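Local atomic coordinates of carboxysome shell vertex protein CcmL (Synechocystis sp., PDB entry 2QW7), a protein that probably forms the pentameric vertices of the carboxysome shell, introducing curvature into otherwise flat hexagonal layers of CcmK subunits. Residues Ala4-Thr9 / Lys23-Gln28; Val27-Thr32 / Val55-Gly60. One frame throughout, in Å; residues are numbered along the deposited sequence.

Interaction 1 (Ala4-Thr9 / Lys23-Gln28); sequences AKVLGT and KLLLVQ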
loop_
_atom_site.group_PDB
_atom_site.type_symbol
_atom_site.label_atom_id
_atom_site.label_comp_id
_atom_site.label_asym_id
_atom_site.label_seq_id
_atom_site.Cartn_x
_atom_site.Cartn_y
_atom_site.Cartn_z
ATOM N N ALA A 4 5.585 -15.258 -6.783
ATOM C CA ALA A 4 4.251 -15.775 -6.963
ATOM C C ALA A 4 4.225 -16.913 -7.965
ATOM O O ALA A 4 5.114 -17.021 -8.814
ATOM C CB ALA A 4 3.356 -14.729 -7.438
ATOM N N LYS A 5 3.182 -17.738 -7.831
ATOM C CA LYS A 5 2.923 -18.895 -8.693
ATOM C C LYS A 5 1.661 -18.619 -9.537
ATOM O O LYS A 5 0.672 -18.063 -9.013
ATOM C CB LYS A 5 2.661 -20.172 -7.859
ATOM C CG LYS A 5 2.548 -21.460 -8.640
ATOM C CD LYS A 5 3.065 -22.627 -7.780
ATOM C CE LYS A 5 2.941 -24.023 -8.407
ATOM N NZ LYS A 5 4.018 -24.901 -7.862
ATOM N N VAL A 6 1.699 -19.004 -10.817
ATOM C CA VAL A 6 0.532 -18.810 -11.657
ATOM C C VAL A 6 -0.487 -19.892 -11.417
ATOM O O VAL A 6 -0.220 -21.081 -11.578
ATOM C CB VAL A 6 0.856 -18.628 -13.158
ATOM C CG1 VAL A 6 -0.416 -18.515 -13.931
ATOM C CG2 VAL A 6 1.672 -17.328 -13.398
ATOM N N LEU A 7 -1.657 -19.463 -10.956
ATOM C CA LEU A 7 -2.762 -20.339 -10.649
ATOM C C LEU A 7 -3.740 -20.515 -11.796
ATOM O O LEU A 7 -4.215 -21.597 -12.086
ATOM C CB LEU A 7 -3.497 -19.789 -9.457
ATOM C CG LEU A 7 -3.044 -20.324 -8.113
ATOM C CD1 LEU A 7 -1.517 -20.324 -8.052
ATOM C CD2 LEU A 7 -3.683 -19.445 -7.069
ATOM N N GLY A 8 -4.053 -19.431 -12.464
ATOM C CA GLY A 8 -4.990 -19.509 -13.571
ATOM C C GLY A 8 -5.148 -18.221 -14.357
ATOM O O GLY A 8 -4.326 -17.302 -14.252
ATOM N N THR A 9 -6.215 -18.155 -15.152
ATOM C CA THR A 9 -6.494 -16.931 -15.930
ATOM C C THR A 9 -7.890 -16.408 -15.522
ATOM O O THR A 9 -8.756 -17.164 -14.983
ATOM C CB THR A 9 -6.255 -17.020 -17.518
ATOM O OG1 THR A 9 -7.460 -17.259 -18.253
ATOM C CG2 THR A 9 -5.199 -18.064 -17.941
ATOM N N LYS A 23 -3.791 -9.482 -20.911
ATOM C CA LYS A 23 -4.010 -10.872 -20.403
ATOM C C LYS A 23 -3.990 -10.840 -18.876
ATOM O O LYS A 23 -3.043 -10.375 -18.268
ATOM C CB LYS A 23 -2.981 -11.870 -20.960
ATOM C CG LYS A 23 -2.876 -13.209 -20.252
ATOM C CD LYS A 23 -4.127 -14.086 -20.320
ATOM C CE LYS A 23 -3.826 -15.504 -19.818
ATOM N NZ LYS A 23 -2.778 -16.260 -20.605
ATOM N N LEU A 24 -5.039 -11.354 -18.261
ATOM C CA LEU A 24 -5.172 -11.279 -16.802
ATOM C C LEU A 24 -4.922 -12.586 -16.134
ATOM O O LEU A 24 -5.740 -13.492 -16.180
ATOM C CB LEU A 24 -6.562 -10.795 -16.360
ATOM C CG LEU A 24 -7.154 -9.489 -16.910
ATOM C CD1 LEU A 24 -8.606 -9.402 -16.369
ATOM C CD2 LEU A 24 -6.302 -8.242 -16.602
ATOM N N LEU A 25 -3.839 -12.634 -15.395
ATOM C CA LEU A 25 -3.441 -13.828 -14.712
ATOM C C LEU A 25 -3.644 -13.710 -13.225
ATOM O O LEU A 25 -3.280 -12.613 -12.689
ATOM C CB LEU A 25 -1.951 -14.046 -14.995
ATOM C CG LEU A 25 -1.615 -14.679 -16.329
ATOM C CD1 LEU A 25 -0.088 -14.704 -16.372
ATOM C CD2 LEU A 25 -2.289 -16.082 -16.451
ATOM N N LEU A 26 -4.171 -14.804 -12.628
ATOM C CA LEU A 26 -4.322 -14.924 -11.210
ATOM C C LEU A 26 -3.030 -15.511 -10.688
ATOM O O LEU A 26 -2.701 -16.656 -10.912
ATOM C CB LEU A 26 -5.476 -15.859 -10.875
ATOM C CG LEU A 26 -5.893 -16.369 -9.474
ATOM C CD1 LEU A 26 -6.418 -15.276 -8.538
ATOM C CD2 LEU A 26 -6.995 -17.339 -9.835
ATOM N N VAL A 27 -2.292 -14.729 -9.921
ATOM C CA VAL A 27 -1.034 -15.186 -9.340
ATOM C C VAL A 27 -1.042 -15.153 -7.840
ATOM O O VAL A 27 -1.098 -14.056 -7.266
ATOM C CB VAL A 27 0.171 -14.328 -9.823
ATOM C CG1 VAL A 27 0.558 -14.839 -11.160
ATOM C CG2 VAL A 27 -0.065 -12.739 -9.816
ATOM N N GLN A 28 -0.927 -16.334 -7.215
ATOM C CA GLN A 28 -0.875 -16.491 -5.749
ATOM C C GLN A 28 0.509 -16.195 -5.191
ATOM O O GLN A 28 1.527 -16.721 -5.687
ATOM C CB GLN A 28 -1.193 -17.917 -5.376
ATOM C CG GLN A 28 -1.166 -18.157 -3.848
ATOM C CD GLN A 28 -1.975 -19.330 -3.488
ATOM O OE1 GLN A 28 -1.864 -20.411 -4.077
ATOM N NE2 GLN A 28 -2.771 -19.164 -2.460
#
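Five backbone hydrogen bonds stitch Ala4-Thr9 to Lys23-Gln28 as antiparallel neighbours. Lys5 and Gln28 form a hydrogen-bonded pair: Lys5 N reaches Gln28 O at 2.9 Å, in the plane of that carbonyl, and Gln28 N returns a more bent bond to Lys5 O. Beyond Val6, opposite Val27 in a non-hydrogen-bonded pair, the register slips by one residue. Leu7 and Gly8 both face Leu26, a classic beta bulge. Leu26 O therefore takes two donors, Leu7 N at 3.0 Å, nearly along the C=O axis, and Gly8 N weakly at 3.5 Å. Leu26 N closes the group on Gly8 O, approaching from above the carbonyl plane.

Apolar packing differs on the two faces. On the one with Val6, Leu25 and Val27, Val6 uses both branches: CG2, beside its own backbone N, meets Val27 CG1 at 3.5 Å, while CG1, anti to N, meets Leu25 CD2 at 4.0 Å. Beta-branched valines suit this buried, extended backbone. On the face with Leu26 and Gln28, Leu7, turned toward the partner strand at the bulge, crosses Gln28 obliquely, its CD2 lying 3.4 Å from Gln28 CB. Thr32 of a neighbouring subunit packs on both residues.

At the far end, the long, flexible Lys23 bends at chi2 and chi4 to lay its CE against Thr9 CG2 (3.5 Å), an aliphatic touch. Thr9 also pairs with a strand of that neighbouring subunit, continuing the sheet across the pentamer interface. Main-chain bonds set the pairing while mostly apolar groups line it, so side-chain charge is likely to contribute little to holding these strands together.

Interaction 2 (Val27-Thr32 / Val55-Gly60); sequences VQFLDT and VLVARG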
loop_
_atom_site.group_PDB
_atom_site.type_symbol
_atom_site.label_atom_id
_atom_site.label_comp_id
_atom_site.label_asym_id
_atom_site.label_seq_id
_atom_site.Cartn_x
_atom_site.Cartn_y
_atom_site.Cartn_z
ATOM N N VAL A 27 -2.292 -14.729 -9.921
ATOM C CA VAL A 27 -1.034 -15.186 -9.340
ATOM C C VAL A 27 -1.042 -15.153 -7.840
ATOM O O VAL A 27 -1.098 -14.056 -7.266
ATOM C CB VAL A 27 0.171 -14.328 -9.823
ATOM C CG1 VAL A 27 0.558 -14.839 -11.160
ATOM C CG2 VAL A 27 -0.065 -12.739 -9.816
ATOM N N GLN A 28 -0.927 -16.334 -7.215
ATOM C CA GLN A 28 -0.875 -16.491 -5.749
ATOM C C GLN A 28 0.509 -16.195 -5.191
ATOM O O GLN A 28 1.527 -16.721 -5.687
ATOM C CB GLN A 28 -1.193 -17.917 -5.376
ATOM C CG GLN A 28 -1.166 -18.157 -3.848
ATOM C CD GLN A 28 -1.975 -19.330 -3.488
ATOM O OE1 GLN A 28 -1.864 -20.411 -4.077
ATOM N NE2 GLN A 28 -2.771 -19.164 -2.460
ATOM N N PHE A 29 0.578 -15.377 -4.143
ATOM C CA PHE A 29 1.884 -15.040 -3.582
ATOM C C PHE A 29 2.523 -16.178 -2.789
ATOM O O PHE A 29 1.841 -17.102 -2.192
ATOM C CB PHE A 29 1.808 -13.819 -2.695
ATOM C CG PHE A 29 1.566 -12.504 -3.438
ATOM C CD1 PHE A 29 0.878 -11.497 -2.824
ATOM C CD2 PHE A 29 2.098 -12.252 -4.692
ATOM C CE1 PHE A 29 0.728 -10.228 -3.470
ATOM C CE2 PHE A 29 1.866 -11.019 -5.347
ATOM C CZ PHE A 29 1.198 -9.994 -4.729
ATOM N N LEU A 30 3.868 -16.117 -2.849
ATOM C CA LEU A 30 4.736 -17.096 -2.184
ATOM C C LEU A 30 5.594 -16.446 -1.091
ATOM O O LEU A 30 6.022 -15.332 -1.184
ATOM C CB LEU A 30 5.668 -17.718 -3.205
ATOM C CG LEU A 30 5.240 -18.932 -4.015
ATOM C CD1 LEU A 30 3.945 -18.720 -4.681
ATOM C CD2 LEU A 30 6.328 -19.218 -4.989
ATOM N N ASP A 31 5.896 -17.171 -0.032
ATOM C CA ASP A 31 6.755 -16.560 0.973
ATOM C C ASP A 31 8.266 -16.802 0.669
ATOM O O ASP A 31 8.624 -17.256 -0.418
ATOM C CB ASP A 31 6.320 -17.039 2.377
ATOM C CG ASP A 31 6.626 -18.402 2.595
ATOM O OD1 ASP A 31 7.581 -18.860 1.910
ATOM O OD2 ASP A 31 5.938 -18.993 3.453
ATOM N N THR A 32 9.139 -16.498 1.637
ATOM C CA THR A 32 10.597 -16.677 1.475
ATOM C C THR A 32 11.007 -18.151 1.504
ATOM O O THR A 32 12.143 -18.463 1.183
ATOM C CB THR A 32 11.503 -16.011 2.546
ATOM O OG1 THR A 32 11.173 -16.553 3.825
ATOM C CG2 THR A 32 11.381 -14.499 2.551
ATOM N N VAL A 55 6.874 -16.562 -10.717
ATOM C CA VAL A 55 6.962 -15.285 -11.393
ATOM C C VAL A 55 7.215 -14.112 -10.449
ATOM O O VAL A 55 7.036 -14.197 -9.229
ATOM C CB VAL A 55 5.625 -15.119 -12.217
ATOM C CG1 VAL A 55 5.266 -16.446 -12.968
ATOM C CG2 VAL A 55 4.469 -14.756 -11.343
ATOM N N LEU A 56 7.639 -12.999 -11.057
ATOM C CA LEU A 56 7.849 -11.724 -10.348
ATOM C C LEU A 56 6.682 -10.818 -10.585
ATOM O O LEU A 56 6.434 -10.461 -11.745
ATOM C CB LEU A 56 9.054 -10.959 -10.857
ATOM C CG LEU A 56 10.273 -11.776 -10.476
ATOM C CD1 LEU A 56 11.404 -10.840 -10.891
ATOM C CD2 LEU A 56 10.257 -12.350 -8.964
ATOM N N VAL A 57 6.079 -10.367 -9.468
ATOM C CA VAL A 57 4.883 -9.512 -9.467
ATOM C C VAL A 57 5.221 -8.108 -8.989
ATOM O O VAL A 57 5.633 -7.923 -7.861
ATOM C CB VAL A 57 3.801 -10.076 -8.431
ATOM C CG1 VAL A 57 2.571 -9.197 -8.455
ATOM C CG2 VAL A 57 3.439 -11.658 -8.639
ATOM N N ALA A 58 5.081 -7.128 -9.844
ATOM C CA ALA A 58 5.239 -5.745 -9.485
ATOM C C ALA A 58 3.890 -5.197 -9.028
ATOM O O ALA A 58 2.911 -5.304 -9.741
ATOM C CB ALA A 58 5.766 -4.901 -10.718
ATOM N N ARG A 59 3.848 -4.542 -7.869
ATOM C CA ARG A 59 2.644 -3.866 -7.362
ATOM C C ARG A 59 2.529 -2.322 -7.482
ATOM O O ARG A 59 3.517 -1.530 -7.729
ATOM C CB ARG A 59 2.520 -4.129 -5.903
ATOM C CG ARG A 59 1.616 -5.339 -5.620
ATOM C CD ARG A 59 2.376 -6.506 -5.359
ATOM N NE ARG A 59 2.578 -6.473 -3.918
ATOM C CZ ARG A 59 3.742 -6.429 -3.279
ATOM N NH1 ARG A 59 4.900 -6.426 -3.959
ATOM N NH2 ARG A 59 3.717 -6.491 -1.940
ATOM N N GLY A 60 1.268 -1.893 -7.364
ATOM C CA GLY A 60 1.055 -0.447 -7.365
ATOM C C GLY A 60 1.424 0.199 -8.652
ATOM O O GLY A 60 1.346 -0.413 -9.664
#
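Val27 and Phe29 project from one wall of the subunit interior as two bumps against Val55, Val57 and Arg59 on the other. Here segments 27-30 and 55-59 cross almost squarely, at 97°, and their axes come no nearer than 9.1 Å, so side chains alone bridge the gap. Val27 splits its methyls: CG1 crosses obliquely to Val55 CG2 at 3.9 Å, and CG2 reaches tip to tip for Val57 CG2, also at 3.9 Å. With CG2 in the crowded position between N and the carbonyl carbon, both branches can face the opposing valines. These strands belong to a closed five-stranded barrel, consistent with the family's place in the OB clan, and strand 2-11 pairs with each of them and connects the walls.

Phe29 gives the longer reach. Its CG stands anti to the carbonyl carbon (chi1 -70°), and the ring's CE2 corner fits against the fork of Val57, with CG1 3.7 Å away at the ring edge and in its plane. The neighbouring corner, CZ, meets Arg59 CD at 3.7 Å, where the arginine chain bends at chi2 and chi3. An alanine here in place of Phe29 would take away both ring corners and would probably loosen the packing of Val57 and the placing of the Arg59 chain. Arginine suits this margin because its CD can meet the ring tip to tip while NH1 continues to a salt bridge with Asp75 of another neighbouring subunit.

Overall arrangement
Strand 24-30 serves both contacts, and Val27 belongs to each: interaction 1 joins this strand edgewise to strand 2-11, whereas interaction 2 sets it across the interior from strand 54-59. The three strands form a continuous run, since strand 2-11 pairs with both others and Ala4 O probably accepts a hydrogen bond from Val55 N. Interaction 1 is only partly buried and relies on main-chain bonds, with apolar packing added; interaction 2 is buried and has no hydrogen bond across it. Ala4 CB, 3.3 Å from Val57 CG2, links their apolar interiors. They also reach interfaces with different neighbouring subunits, by strand pairing at Thr9 in one and by the charged end of Arg59 in the other.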